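Local coordinates for protein peptide ABC transporter permease (Staphylococcus hominis, PDB 6EXS) that probably carries peptides across the cell membrane, including the thioalcohol-conjugated dipeptide that is a precursor of human body odour, at residues M319-N322 against T327-F330. Residues are numbered along the deposited sequence; the frame is centred on the assembly and turned at random.
Sequences MQLN and TTRF. With OLC ((2R)-2,3-dihydroxypropyl (9Z)-octadec-9-enoate), chain H.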
loop_
_atom_site.group_PDB
_atom_site.type_symbol
_atom_site.label_atom_id
_atom_site.label_comp_id
_atom_site.label_asym_id
_atom_site.label_seq_id
_atom_site.Cartn_x
_atom_site.Cartn_y
_atom_site.Cartn_z
ATOM N N MET A 319 15.485 -22.272 -1.049
ATOM C CA MET A 319 14.135 -22.120 -1.625
ATOM C C MET A 319 13.336 -23.418 -1.499
ATOM O O MET A 319 12.528 -23.760 -2.366
ATOM C CB MET A 319 14.187 -21.604 -3.081
ATOM C CG MET A 319 14.640 -20.157 -3.211
ATOM S SD MET A 319 13.678 -18.964 -2.236
ATOM C CE MET A 319 12.205 -18.917 -3.144
ATOM N N GLN A 320 13.592 -24.146 -0.406
ATOM C CA GLN A 320 13.010 -25.460 -0.149
ATOM C C GLN A 320 12.282 -25.505 1.209
ATOM O O GLN A 320 12.921 -25.620 2.254
ATOM C CB GLN A 320 14.134 -26.533 -0.267
ATOM C CG GLN A 320 13.675 -27.983 -0.244
ATOM C CD GLN A 320 12.923 -28.438 -1.474
ATOM O OE1 GLN A 320 13.057 -27.883 -2.570
ATOM N NE2 GLN A 320 12.136 -29.497 -1.319
ATOM N N LEU A 321 10.956 -25.363 1.192
ATOM C CA LEU A 321 10.137 -25.422 2.418
ATOM C C LEU A 321 10.301 -26.829 3.017
ATOM O O LEU A 321 10.297 -27.812 2.269
ATOM C CB LEU A 321 8.671 -25.125 2.081
ATOM C CG LEU A 321 7.649 -25.061 3.212
ATOM C CD1 LEU A 321 7.970 -23.950 4.220
ATOM C CD2 LEU A 321 6.265 -24.808 2.649
ATOM N N ASN A 322 10.570 -26.911 4.328
ATOM C CA ASN A 322 10.784 -28.196 4.992
ATOM C C ASN A 322 10.201 -28.214 6.431
ATOM O O ASN A 322 10.829 -27.709 7.367
ATOM C CB ASN A 322 12.272 -28.583 4.929
ATOM C CG ASN A 322 12.587 -29.952 5.471
ATOM O OD1 ASN A 322 11.728 -30.820 5.613
ATOM N ND2 ASN A 322 13.837 -30.172 5.776
ATOM N N THR A 327 8.504 -31.695 2.588
ATOM C CA THR A 327 9.504 -30.893 1.884
ATOM C C THR A 327 9.021 -30.590 0.453
ATOM O O THR A 327 8.562 -31.488 -0.255
ATOM C CB THR A 327 10.913 -31.528 1.998
ATOM O OG1 THR A 327 11.907 -30.616 1.533
ATOM C CG2 THR A 327 11.041 -32.877 1.292
ATOM N N THR A 328 9.074 -29.310 0.058
ATOM C CA THR A 328 8.636 -28.853 -1.264
ATOM C C THR A 328 9.386 -27.600 -1.707
ATOM O O THR A 328 9.778 -26.803 -0.860
ATOM C CB THR A 328 7.089 -28.687 -1.303
ATOM O OG1 THR A 328 6.655 -28.612 -2.660
ATOM C CG2 THR A 328 6.579 -27.473 -0.508
ATOM N N ARG A 329 9.565 -27.422 -3.034
ATOM C CA ARG A 329 10.193 -26.239 -3.635
ATOM C C ARG A 329 9.256 -25.044 -3.416
ATOM O O ARG A 329 8.052 -25.157 -3.648
ATOM C CB ARG A 329 10.410 -26.455 -5.136
ATOM C CG ARG A 329 11.201 -25.347 -5.813
ATOM C CD ARG A 329 10.564 -24.928 -7.123
ATOM N NE ARG A 329 10.892 -23.540 -7.453
ATOM C CZ ARG A 329 10.123 -22.732 -8.177
ATOM N NH1 ARG A 329 8.963 -23.162 -8.664
ATOM N NH2 ARG A 329 10.506 -21.483 -8.417
ATOM N N PHE A 330 9.805 -23.925 -2.935
ATOM C CA PHE A 330 9.060 -22.699 -2.682
ATOM C C PHE A 330 9.340 -21.695 -3.811
ATOM O O PHE A 330 10.487 -21.296 -4.011
ATOM C CB PHE A 330 9.448 -22.113 -1.310
ATOM C CG PHE A 330 8.517 -21.041 -0.785
ATOM C CD1 PHE A 330 7.383 -21.379 -0.055
ATOM C CD2 PHE A 330 8.793 -19.695 -0.995
ATOM C CE1 PHE A 330 6.524 -20.388 0.429
ATOM C CE2 PHE A 330 7.939 -18.707 -0.506
ATOM C CZ PHE A 330 6.812 -19.058 0.207
HETATM C C9 OLC H . 4.188 -22.847 15.324
HETATM C C8 OLC H . 5.625 -23.276 15.290
HETATM C C24 OLC H . 14.664 -27.602 7.936
HETATM C C7 OLC H . 5.994 -24.078 14.047
HETATM C C6 OLC H . 7.477 -24.416 13.963
HETATM C C5 OLC H . 7.859 -25.242 12.743
HETATM C C4 OLC H . 9.346 -25.540 12.621
HETATM C C3 OLC H . 9.674 -26.504 11.492
HETATM C C2 OLC H . 11.164 -26.776 11.329
HETATM C C21 OLC H . 13.133 -29.135 9.250
HETATM C C1 OLC H . 11.459 -28.022 10.547
HETATM C C22 OLC H . 14.517 -28.913 8.677
HETATM O O19 OLC H . 10.690 -28.941 10.406
HETATM O O25 OLC H . 15.918 -27.527 7.270
HETATM O O23 OLC H . 15.528 -29.045 9.674
HETATM O O20 OLC H . 12.701 -27.991 10.031
#
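L321 O takes the backbone N-H of T328 at 2.9 Å (O to N), with 162° at the hydrogen. T327 adds two lesser contacts to L321 O: a weak hydrogen bond from its OG1 at 3.3 Å and a CA-H...O contact. The hydroxyl of T327 also accepts a bond from the amide of Q320. NE2 of Q320 reaches OG1 of T327 at 3.1 Å, almost straight and within the plane of the amide. The Q320 chain leaves with CG anti to the backbone N (chi1 -171°) and bends at chi2. This lays the amide over the backbone of T328, with OE1 near CA of R329. In return for the T328 bond, L321 N gives T328 O a weak one. Strands 320-323 and 326-329 form a small antiparallel beta hairpin in this largely helical transporter of the major facilitator superfamily. The side chains of L321 and T328 lie side by side on one face; L321 also packs on N397 and I400 of helix 396-418. On the other face, R329 forms salt bridges with D174 and E332. Just past the strand end, F330 N donates to M319 O at 2.8 Å, from above the carbonyl plane. The M319 chain is bent at chi2 and chi3, and its CE sits at the edge of the F330 ring, 4.1 Å from CD2. Farther along, ND2 of N322 lies against the glycerol carbons of a bound monoolein, 3.2 Å from C22. The F330 ring also meets F335, a residue of the peptide pocket.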